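Local coordinates for protein UDP-N-acetylglucosamine 3-dehydrogenase (Acidithiobacillus ferrooxidans, PDB 7BVK) that oxidises the 3-position of the sugar of UDP-N-acetylglucosamine to a ketone with NAD+, a step toward the diamino sugar of lipid A in some bacteria, at residues I2-G7 with V61-I66; K91-D96 with L114-I119; V178-V183 with A197-N202. All coordinates share one frame; numbering follows the deposited sequence.

Overall arrangement
The three contacts illustrate how the chemistry of a contact follows its place in the fold: contacts 1 and 3 pair strands, while contact 2 packs a loop against a strand. Contacts 1 and 2 both belong to the parallel sheet of the nucleotide-binding domain and are buried, their centres about 18 Å apart. Contact 1 joins two neighbouring strands by backbone bonds and closes one end with a salt bridge; contact 2 joins the sheet's outermost strand 114-117 to a loop beside the NAD through rings, methyl groups and a water. Contact 3, about 39 Å from contact 1 centre to centre, is a partly buried antiparallel hairpin in the second, mixed sheet, with apolar side chains on one face and charged or polar ones, plus a tryptophan, on the other.

Contact 1 of 3, residues I2-G7 with V61-I66; sequences IHMRTG and VDAVSI
The carbonyl oxygen of Arg5 is gripped twice, by the backbone N of Asp62 and by that of Ala63, where strand 63-66 begins beside strand 5-9. Ala63 N lies 3.0 Å from Arg5 O and nearly in line with the carbonyl bond, whereas Asp62 N approaches from a position tilted out of the carbonyl plane. The Asp62 side chain bonds the same arginine in turn. Its OD2 takes the backbone N-H of Arg5 at 2.8 Å, on the anti side of the carboxylate, in a fairly straight bond (159° at the hydrogen), and its OD1 meets Arg5 NH2 at 2.7 Å in a salt bridge. With CG beside its own backbone N (chi1 -50°), the carboxylate reaches back to the first strand and spans main chain and side chain of the same arginine. The guanidinium stands almost perpendicular to the carboxylate, planes 89° apart, so that a single nitrogen makes the close approach rather than a paired, coplanar one. Replacing this aspartate with alanine removes both oxygens, and would probably leave the Arg5 guanidinium without its ionic mate and freer to turn, and the backbone N-H of Arg5 without this acceptor. Met4 flanks the same aspartate, its CG 3.6 Å from Asp62 CB. Further along, Gly7 N donates to Ala63 O at 2.9 Å, in the carbonyl plane, and Val61 CG1 rests against the backbone of Thr6, 3.7 Å from Thr6 C. Thr6 and Ala63 share a sheet face covered by helix 268-282, where Leu277 and Phe276 meet them, while Thr6 OG1 bonds to Ser26. Parallel pairing of the first strand, 5-9, with the fourth, 63-66, after two intervening strands have been laid on its other side, is the topological signature of the NAD-binding Rossmann fold.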
loop_
_atom_site.group_PDB
_atom_site.type_symbol
_atom_site.label_atom_id
_atom_site.label_comp_id
_atom_site.label_asym_id
_atom_site.label_seq_id
_atom_site.Cartn_x
_atom_site.Cartn_y
_atom_site.Cartn_z
ATOM N N ILE A 2 17.454 8.478 11.729
ATOM C CA ILE A 2 17.451 7.270 12.550
ATOM C C ILE A 2 18.757 6.506 12.357
ATOM O O ILE A 2 19.345 6.505 11.272
ATOM C CB ILE A 2 16.222 6.392 12.232
ATOM C CG1 ILE A 2 14.969 7.262 12.123
ATOM C CG2 ILE A 2 16.000 5.342 13.324
ATOM C CD1 ILE A 2 14.594 7.630 10.737
ATOM N N HIS A 3 19.225 5.852 13.424
ATOM C CA HIS A 3 20.490 5.107 13.409
ATOM C C HIS A 3 20.187 3.635 13.177
ATOM O O HIS A 3 19.998 2.856 14.114
ATOM C CB HIS A 3 21.280 5.319 14.693
ATOM C CG HIS A 3 21.947 6.650 14.745
ATOM N ND1 HIS A 3 23.034 6.962 13.954
ATOM C CD2 HIS A 3 21.655 7.767 15.451
ATOM C CE1 HIS A 3 23.390 8.212 14.184
ATOM N NE2 HIS A 3 22.572 8.721 15.091
ATOM N N MET A 4 20.164 3.252 11.908
ATOM C CA MET A 4 19.839 1.879 11.583
ATOM C C MET A 4 20.425 1.518 10.230
ATOM O O MET A 4 20.509 2.352 9.328
ATOM C CB MET A 4 18.337 1.659 11.597
ATOM C CG MET A 4 18.026 0.215 11.804
ATOM S SD MET A 4 16.318 -0.017 12.192
ATOM C CE MET A 4 16.204 1.024 13.660
ATOM N N ARG A 5 20.837 0.261 10.111
ATOM C CA ARG A 5 21.406 -0.264 8.880
ATOM C C ARG A 5 20.281 -0.758 7.976
ATOM O O ARG A 5 19.537 -1.692 8.327
ATOM C CB ARG A 5 22.409 -1.371 9.199
ATOM C CG ARG A 5 23.734 -0.822 9.701
ATOM C CD ARG A 5 24.603 -1.868 10.344
ATOM N NE ARG A 5 23.900 -2.650 11.353
ATOM C CZ ARG A 5 23.785 -3.981 11.339
ATOM N NH1 ARG A 5 24.322 -4.702 10.356
ATOM N NH2 ARG A 5 23.132 -4.597 12.323
ATOM N N THR A 6 20.154 -0.117 6.818
ATOM C CA THR A 6 19.020 -0.314 5.936
ATOM C C THR A 6 19.515 -0.685 4.544
ATOM O O THR A 6 20.606 -0.274 4.117
ATOM C CB THR A 6 18.111 0.963 5.879
ATOM O OG1 THR A 6 18.870 2.122 5.473
ATOM C CG2 THR A 6 17.472 1.228 7.241
ATOM N N GLY A 7 18.692 -1.471 3.852
ATOM C CA GLY A 7 18.935 -1.822 2.468
ATOM C C GLY A 7 17.645 -2.026 1.698
ATOM O O GLY A 7 16.548 -2.150 2.270
ATOM N N VAL A 61 22.465 -5.499 7.408
ATOM C CA VAL A 61 21.401 -4.512 7.587
ATOM C C VAL A 61 20.452 -4.954 8.693
ATOM O O VAL A 61 20.302 -6.141 8.984
ATOM C CB VAL A 61 20.598 -4.260 6.289
ATOM C CG1 VAL A 61 21.507 -3.799 5.145
ATOM C CG2 VAL A 61 19.796 -5.514 5.898
ATOM N N ASP A 62 19.804 -3.983 9.314
ATOM C CA ASP A 62 18.737 -4.309 10.246
ATOM C C ASP A 62 17.383 -4.377 9.565
ATOM O O ASP A 62 16.497 -5.108 10.035
ATOM C CB ASP A 62 18.672 -3.278 11.378
ATOM C CG ASP A 62 20.018 -3.037 12.023
ATOM O OD1 ASP A 62 20.541 -3.976 12.661
ATOM O OD2 ASP A 62 20.562 -1.915 11.872
ATOM N N ALA A 63 17.214 -3.633 8.466
ATOM C CA ALA A 63 15.902 -3.466 7.856
ATOM C C ALA A 63 16.036 -3.263 6.347
ATOM O O ALA A 63 16.992 -2.633 5.891
ATOM C CB ALA A 63 15.160 -2.290 8.513
ATOM N N VAL A 64 15.074 -3.803 5.584
ATOM C CA VAL A 64 15.036 -3.673 4.124
ATOM C C VAL A 64 13.622 -3.380 3.605
ATOM O O VAL A 64 12.609 -3.836 4.146
ATOM C CB VAL A 64 15.570 -4.939 3.384
ATOM C CG1 VAL A 64 17.065 -5.150 3.661
ATOM C CG2 VAL A 64 14.724 -6.165 3.716
ATOM N N SER A 65 13.575 -2.628 2.512
ATOM C CA SER A 65 12.384 -2.629 1.663
ATOM C C SER A 65 12.482 -3.721 0.604
ATOM O O SER A 65 13.514 -3.852 -0.058
ATOM C CB SER A 65 12.163 -1.285 0.973
ATOM O OG SER A 65 11.789 -0.299 1.907
ATOM N N ILE A 66 11.400 -4.480 0.444
ATOM C CA ILE A 66 11.263 -5.474 -0.608
ATOM C C ILE A 66 10.333 -4.910 -1.678
ATOM O O ILE A 66 9.120 -4.765 -1.468
ATOM C CB ILE A 66 10.741 -6.798 -0.060
ATOM C CG1 ILE A 66 11.781 -7.384 0.903
ATOM C CG2 ILE A 66 10.400 -7.737 -1.228
ATOM C CD1 ILE A 66 11.254 -8.513 1.803
#

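Contact 2 of 3, residues K91-D96 with L114-I119; sequences KPFTLD and LAIGHI. With NAD (nicotinamide-adenine-dinucleotide), chain C.
Lys91 and Gly117 bring their backbones together, with CA atoms 5.1 Å apart, where a loop that passes through a cis peptide bond before Pro92 meets the chain of 114-119 near Gly117, at two successive inverse gamma turns centred on Gly117 and His118. In the first turn His118 N bonds back to Ile116 O. Among the side chains, Ile116 meets Phe93 face-on: the methyl CD1 sits over the middle of the ring, 3.7 Å from its centroid and 11° off the normal, a CH-pi contact. With CG anti to the backbone N, chi1 of -173° carries the Phe93 ring toward Ile116, and chi2 near -2° sets the face that the methyl meets, the two side chains crossing at about a right angle. Leu114 CD2 comes to the far end of the same ring, 4.1 Å from Phe93 CZ. Ala100 and Leu103 of helix 97-110 also touch Phe93, which is thus wedged between that helix and the last strand of the Rossmann sheet. The Lys-Pro pair belongs to the Glu-Lys-Pro motif characteristic of the Gfo/Idh/MocA family, and it follows strand 86-90 at the edge of the cofactor site; Lys91 O receives a long, weak hydrogen bond from the NAD ribose hydroxyl O3D. Lys91 CB lies over a face of the His118 imidazole, 4.2 Å from the centroid. Beyond it the lysine chain bends away, carrying NZ to Asp160 O in the neighbourhood of His164; Lys91 and His164 are the two likely candidates for the base that deprotonates the substrate's 3''-hydroxyl. A water accepts from Phe93 N at 3.1 Å and also bonds His118 NE2, at 2.8 Å, linking the loop to the imidazole.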
loop_
_atom_site.group_PDB
_atom_site.type_symbol
_atom_site.label_atom_id
_atom_site.label_comp_id
_atom_site.label_asym_id
_atom_site.label_seq_id
_atom_site.Cartn_x
_atom_site.Cartn_y
_atom_site.Cartn_z
ATOM N N LYS A 91 3.289 -2.693 -1.877
ATOM C CA LYS A 91 1.986 -3.315 -2.244
ATOM C C LYS A 91 1.990 -3.862 -3.682
ATOM O O LYS A 91 2.680 -3.318 -4.518
ATOM C CB LYS A 91 0.762 -2.462 -1.894
ATOM C CG LYS A 91 0.507 -1.237 -2.753
ATOM C CD LYS A 91 -0.419 -1.454 -3.896
ATOM C CE LYS A 91 0.052 -0.773 -5.160
ATOM N NZ LYS A 91 -0.935 0.197 -5.688
ATOM N N PRO A 92 1.239 -4.929 -4.010
ATOM C CA PRO A 92 0.402 -5.672 -3.061
ATOM C C PRO A 92 1.239 -6.599 -2.188
ATOM O O PRO A 92 2.325 -6.860 -2.556
ATOM C CB PRO A 92 -0.481 -6.565 -3.926
ATOM C CG PRO A 92 -0.238 -6.103 -5.329
ATOM C CD PRO A 92 1.124 -5.463 -5.335
ATOM N N PHE A 93 0.712 -7.004 -1.046
ATOM C CA PHE A 93 1.467 -7.854 -0.094
ATOM C C PHE A 93 1.991 -9.110 -0.780
ATOM O O PHE A 93 3.183 -9.247 -0.953
ATOM C CB PHE A 93 0.543 -8.214 1.061
ATOM C CG PHE A 93 1.188 -8.927 2.207
ATOM C CD1 PHE A 93 2.514 -9.256 2.172
ATOM C CD2 PHE A 93 0.455 -9.273 3.308
ATOM C CE1 PHE A 93 3.088 -9.899 3.242
ATOM C CE2 PHE A 93 1.030 -9.925 4.372
ATOM C CZ PHE A 93 2.352 -10.229 4.339
ATOM N N THR A 94 1.098 -10.047 -1.076
ATOM C CA THR A 94 1.482 -11.310 -1.747
ATOM C C THR A 94 0.442 -11.660 -2.804
ATOM O O THR A 94 -0.512 -10.923 -2.956
ATOM C CB THR A 94 1.553 -12.470 -0.753
ATOM O OG1 THR A 94 0.395 -12.354 0.051
ATOM C CG2 THR A 94 2.750 -12.435 0.158
ATOM N N LEU A 95 0.628 -12.784 -3.505
ATOM C CA LEU A 95 -0.364 -13.223 -4.524
ATOM C C LEU A 95 -1.591 -13.802 -3.829
ATOM O O LEU A 95 -2.643 -13.276 -4.031
ATOM C CB LEU A 95 0.236 -14.229 -5.506
ATOM C CG LEU A 95 -0.809 -15.074 -6.246
ATOM C CD1 LEU A 95 -1.860 -14.229 -6.966
ATOM C CD2 LEU A 95 -0.203 -16.134 -7.161
ATOM N N ASP A 96 -1.449 -14.885 -3.087
ATOM C CA ASP A 96 -2.574 -15.437 -2.346
ATOM C C ASP A 96 -2.354 -15.258 -0.849
ATOM O O ASP A 96 -1.284 -14.846 -0.395
ATOM C CB ASP A 96 -2.804 -16.919 -2.688
ATOM C CG ASP A 96 -1.551 -17.776 -2.534
ATOM O OD1 ASP A 96 -0.779 -17.545 -1.580
ATOM O OD2 ASP A 96 -1.355 -18.707 -3.351
ATOM N N LEU A 114 6.844 -6.412 10.430
ATOM C CA LEU A 114 6.425 -6.640 9.055
ATOM C C LEU A 114 5.491 -5.501 8.644
ATOM O O LEU A 114 4.383 -5.375 9.176
ATOM C CB LEU A 114 5.757 -8.007 8.948
ATOM C CG LEU A 114 5.065 -8.409 7.661
ATOM C CD1 LEU A 114 6.018 -8.244 6.528
ATOM C CD2 LEU A 114 4.593 -9.850 7.793
ATOM N N ALA A 115 5.941 -4.670 7.703
ATOM C CA ALA A 115 5.146 -3.562 7.185
ATOM C C ALA A 115 4.813 -3.757 5.705
ATOM O O ALA A 115 5.604 -4.326 4.934
ATOM C CB ALA A 115 5.876 -2.225 7.370
ATOM N N ILE A 116 3.623 -3.269 5.319
ATOM C CA ILE A 116 3.130 -3.324 3.948
ATOM C C ILE A 116 2.953 -1.904 3.413
ATOM O O ILE A 116 2.405 -1.032 4.093
ATOM C CB ILE A 116 1.809 -4.114 3.848
ATOM C CG1 ILE A 116 1.890 -5.379 4.705
ATOM C CG2 ILE A 116 1.483 -4.436 2.377
ATOM C CD1 ILE A 116 3.073 -6.282 4.322
ATOM N N GLY A 117 3.398 -1.676 2.185
ATOM C CA GLY A 117 3.421 -0.331 1.655
ATOM C C GLY A 117 2.093 0.260 1.212
ATOM O O GLY A 117 1.974 0.709 0.065
ATOM N N HIS A 118 1.097 0.305 2.105
ATOM C CA HIS A 118 -0.206 0.897 1.769
ATOM C C HIS A 118 -0.155 2.395 2.082
ATOM O O HIS A 118 -0.605 2.887 3.124
ATOM C CB HIS A 118 -1.333 0.160 2.481
ATOM C CG HIS A 118 -1.694 -1.143 1.824
ATOM N ND1 HIS A 118 -2.208 -1.214 0.546
ATOM C CD2 HIS A 118 -1.581 -2.424 2.253
ATOM C CE1 HIS A 118 -2.407 -2.481 0.225
ATOM N NE2 HIS A 118 -2.032 -3.236 1.242
ATOM N N ILE A 119 0.367 3.131 1.099
ATOM C CA ILE A 119 0.891 4.473 1.304
ATOM C C ILE A 119 -0.198 5.475 1.699
ATOM O O ILE A 119 0.086 6.417 2.446
ATOM C CB ILE A 119 1.653 4.909 0.032
ATOM C CG1 ILE A 119 2.476 6.173 0.290
ATOM C CG2 ILE A 119 0.705 5.064 -1.180
ATOM C CD1 ILE A 119 3.727 6.303 -0.566
HETATM P PA NAD C . 10.170 -2.851 -11.531
HETATM O O1A NAD C . 9.621 -4.120 -11.947
HETATM O O2A NAD C . 10.937 -1.885 -12.229
HETATM O O5B NAD C . 11.171 -3.323 -10.326
HETATM C C5B NAD C . 11.768 -4.557 -10.566
HETATM C C4B NAD C . 13.124 -4.707 -9.993
HETATM O O4B NAD C . 13.159 -5.872 -9.328
HETATM C C3B NAD C . 13.906 -4.894 -11.232
HETATM O O3B NAD C . 14.957 -4.161 -11.038
HETATM C C2B NAD C . 14.172 -6.360 -11.259
HETATM O O2B NAD C . 15.387 -6.640 -11.802
HETATM C C1B NAD C . 14.219 -6.588 -9.796
HETATM N N9A NAD C . 14.043 -7.934 -9.352
HETATM C C8A NAD C . 13.228 -8.852 -9.743
HETATM N N7A NAD C . 13.336 -9.912 -9.066
HETATM C C5A NAD C . 14.245 -9.658 -8.210
HETATM C C6A NAD C . 14.789 -10.385 -7.210
HETATM N N6A NAD C . 14.342 -11.568 -7.074
HETATM N N1A NAD C . 15.726 -9.933 -6.416
HETATM C C2A NAD C . 16.105 -8.700 -6.638
HETATM N N3A NAD C . 15.664 -7.912 -7.548
HETATM C C4A NAD C . 14.721 -8.436 -8.334
HETATM O O3 NAD C . 8.791 -2.384 -11.136
HETATM P PN NAD C . 8.436 -1.760 -9.827
HETATM O O1N NAD C . 7.237 -0.902 -9.776
HETATM O O2N NAD C . 9.683 -1.633 -9.135
HETATM O O5D NAD C . 7.824 -3.063 -9.023
HETATM C C5D NAD C . 7.851 -2.891 -7.730
HETATM C C4D NAD C . 6.450 -2.799 -7.182
HETATM O O4D NAD C . 5.861 -1.643 -7.758
HETATM C C3D NAD C . 5.603 -4.001 -7.645
HETATM O O3D NAD C . 5.100 -4.637 -6.508
HETATM C C2D NAD C . 4.510 -3.265 -8.409
HETATM O O2D NAD C . 3.266 -3.681 -8.129
HETATM C C1D NAD C . 4.575 -1.873 -7.810
HETATM O O HOH W 1 -1.715 -5.922 0.452
#

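Contact 3 of 3, residues V178-V183 with A197-N202; sequences VDVRAV and AWMTLN
Val180 and Met199 lie side by side and point the same way, with Val180 CG2 3.6 Å from Met199 CE. The methionine runs out with CG and SD extended, then turns at chi3 (-76°), and this bend swings its terminal methyl across to the valine branches. The two residues form a non-hydrogen-bonded antiparallel pair, as do Ala182 and Ala197 next along, and all four project from the same face of the sheet. Helices cover that face: Leu166 of helix 157-173 meets Met199, and Gln302 of helix 290-311 meets Val180. On the reverse face Asp179, Arg181, Trp198 and Thr200 point the other way. Asp179 CB stands 3.9 Å from Thr200 OG1 across the strands, while the Asp179 carboxylate, its CG anti to the backbone N (chi1 -159°), leans along its own strand to Arg181, where OD2 and NE make a salt bridge of 3.3 Å whose hydrogen bond is weak. Trp198 carries its indole away from the partner strand, where it touches Val206 and Asn208 of strand 206-215. A water lies within hydrogen-bonding distance of Asp179 OD2 and Trp198 O. These strands, 177-185 and 194-201, form a beta hairpin at one margin of the open mixed sheet of the C-terminal domain. Two hydrogen-bonded pairs stitch it, Asp179 with Thr200 and Arg181 with Trp198; the bond from Thr200 N to Asp179 O is nearly straight (2.8 Å, 173°). Where the chain turns a corner, Val178 and Asp179 both face Thr200, a classic beta bulge, and both their N atoms donate to Thr200 O, Val178 N at 2.8 Å in the carbonyl plane and Asp179 N tilted from it. There Val178 sets CG1 against Asn202 CB, 3.9 Å away, the two side chains crossing at about a right angle.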
loop_
_atom_site.group_PDB
_atom_site.type_symbol
_atom_site.label_atom_id
_atom_site.label_comp_id
_atom_site.label_asym_id
_atom_site.label_seq_id
_atom_site.Cartn_x
_atom_site.Cartn_y
_atom_site.Cartn_z
ATOM N N VAL A 178 -18.864 -8.669 4.493
ATOM C CA VAL A 178 -19.783 -9.793 4.493
ATOM C C VAL A 178 -20.528 -9.948 3.168
ATOM O O VAL A 178 -20.791 -11.083 2.757
ATOM C CB VAL A 178 -20.775 -9.723 5.672
ATOM C CG1 VAL A 178 -20.020 -9.786 6.982
ATOM C CG2 VAL A 178 -21.638 -8.481 5.605
ATOM N N ASP A 179 -20.864 -8.867 2.475
ATOM C CA ASP A 179 -21.404 -9.004 1.124
ATOM C C ASP A 179 -20.565 -8.234 0.120
ATOM O O ASP A 179 -20.150 -7.108 0.379
ATOM C CB ASP A 179 -22.850 -8.531 1.021
ATOM C CG ASP A 179 -23.558 -9.116 -0.196
ATOM O OD1 ASP A 179 -23.602 -10.367 -0.321
ATOM O OD2 ASP A 179 -24.058 -8.332 -1.038
ATOM N N VAL A 180 -20.304 -8.850 -1.028
ATOM C CA VAL A 180 -19.557 -8.177 -2.085
ATOM C C VAL A 180 -20.186 -8.443 -3.441
ATOM O O VAL A 180 -20.000 -9.522 -4.009
ATOM C CB VAL A 180 -18.087 -8.624 -2.111
ATOM C CG1 VAL A 180 -17.325 -7.847 -3.165
ATOM C CG2 VAL A 180 -17.426 -8.467 -0.734
ATOM N N ARG A 181 -20.902 -7.464 -3.989
ATOM C CA ARG A 181 -21.301 -7.519 -5.389
ATOM C C ARG A 181 -20.350 -6.670 -6.224
ATOM O O ARG A 181 -19.741 -5.726 -5.731
ATOM C CB ARG A 181 -22.742 -7.040 -5.577
ATOM C CG ARG A 181 -23.765 -7.886 -4.844
ATOM C CD ARG A 181 -24.980 -7.047 -4.492
ATOM N NE ARG A 181 -25.962 -7.773 -3.688
ATOM C CZ ARG A 181 -26.800 -8.691 -4.165
ATOM N NH1 ARG A 181 -26.777 -9.023 -5.460
ATOM N NH2 ARG A 181 -27.662 -9.282 -3.345
ATOM N N ALA A 182 -20.205 -7.020 -7.493
ATOM C CA ALA A 182 -19.249 -6.294 -8.310
ATOM C C ALA A 182 -19.623 -6.421 -9.776
ATOM O O ALA A 182 -20.219 -7.412 -10.202
ATOM C CB ALA A 182 -17.828 -6.805 -8.085
ATOM N N VAL A 183 -19.265 -5.403 -10.537
ATOM C CA VAL A 183 -19.314 -5.470 -11.987
ATOM C C VAL A 183 -17.899 -5.263 -12.476
ATOM O O VAL A 183 -17.085 -4.601 -11.826
ATOM C CB VAL A 183 -20.271 -4.436 -12.621
ATOM C CG1 VAL A 183 -21.597 -4.450 -11.881
ATOM C CG2 VAL A 183 -19.654 -3.009 -12.665
ATOM N N ALA A 197 -17.112 -2.180 -7.224
ATOM C CA ALA A 197 -17.538 -3.048 -6.139
ATOM C C ALA A 197 -18.527 -2.316 -5.237
ATOM O O ALA A 197 -18.313 -1.151 -4.894
ATOM C CB ALA A 197 -16.321 -3.519 -5.332
ATOM N N TRP A 198 -19.619 -2.996 -4.888
ATOM C CA TRP A 198 -20.572 -2.575 -3.863
ATOM C C TRP A 198 -20.421 -3.557 -2.709
ATOM O O TRP A 198 -20.698 -4.753 -2.856
ATOM C CB TRP A 198 -22.004 -2.542 -4.412
ATOM C CG TRP A 198 -23.100 -2.066 -3.416
ATOM C CD1 TRP A 198 -23.697 -2.814 -2.453
ATOM C CD2 TRP A 198 -23.720 -0.760 -3.338
ATOM N NE1 TRP A 198 -24.626 -2.069 -1.780
ATOM C CE2 TRP A 198 -24.663 -0.809 -2.309
ATOM C CE3 TRP A 198 -23.571 0.425 -4.052
ATOM C CZ2 TRP A 198 -25.449 0.279 -1.964
ATOM C CZ3 TRP A 198 -24.351 1.502 -3.717
ATOM C CH2 TRP A 198 -25.274 1.426 -2.675
ATOM N N MET A 199 -19.942 -3.063 -1.577
ATOM C CA MET A 199 -19.423 -3.920 -0.522
ATOM C C MET A 199 -20.071 -3.549 0.800
ATOM O O MET A 199 -20.179 -2.368 1.141
ATOM C CB MET A 199 -17.898 -3.792 -0.462
ATOM C CG MET A 199 -17.261 -4.315 0.800
ATOM S SD MET A 199 -15.451 -4.287 0.714
ATOM C CE MET A 199 -15.169 -5.720 -0.349
ATOM N N THR A 200 -20.513 -4.559 1.533
ATOM C CA THR A 200 -21.200 -4.389 2.803
ATOM C C THR A 200 -20.420 -5.100 3.895
ATOM O O THR A 200 -20.046 -6.269 3.734
ATOM C CB THR A 200 -22.622 -4.934 2.738
ATOM O OG1 THR A 200 -23.156 -4.657 1.443
ATOM C CG2 THR A 200 -23.504 -4.249 3.794
ATOM N N LEU A 201 -20.198 -4.383 4.995
ATOM C CA LEU A 201 -19.444 -4.815 6.162
ATOM C C LEU A 201 -20.385 -5.219 7.297
ATOM O O LEU A 201 -21.564 -4.857 7.313
ATOM C CB LEU A 201 -18.511 -3.696 6.638
ATOM C CG LEU A 201 -17.439 -3.107 5.702
ATOM C CD1 LEU A 201 -16.790 -4.165 4.838
ATOM C CD2 LEU A 201 -17.981 -1.975 4.823
ATOM N N ASN A 202 -19.843 -5.969 8.266
ATOM C CA ASN A 202 -20.690 -6.478 9.344
ATOM C C ASN A 202 -21.205 -5.364 10.251
ATOM O O ASN A 202 -22.204 -5.568 10.950
ATOM C CB ASN A 202 -19.957 -7.549 10.160
ATOM C CG ASN A 202 -18.565 -7.119 10.617
ATOM O OD1 ASN A 202 -17.974 -6.203 10.061
ATOM N ND2 ASN A 202 -18.029 -7.812 11.623
HETATM O O HOH W 2 -22.721 -5.507 -0.804
#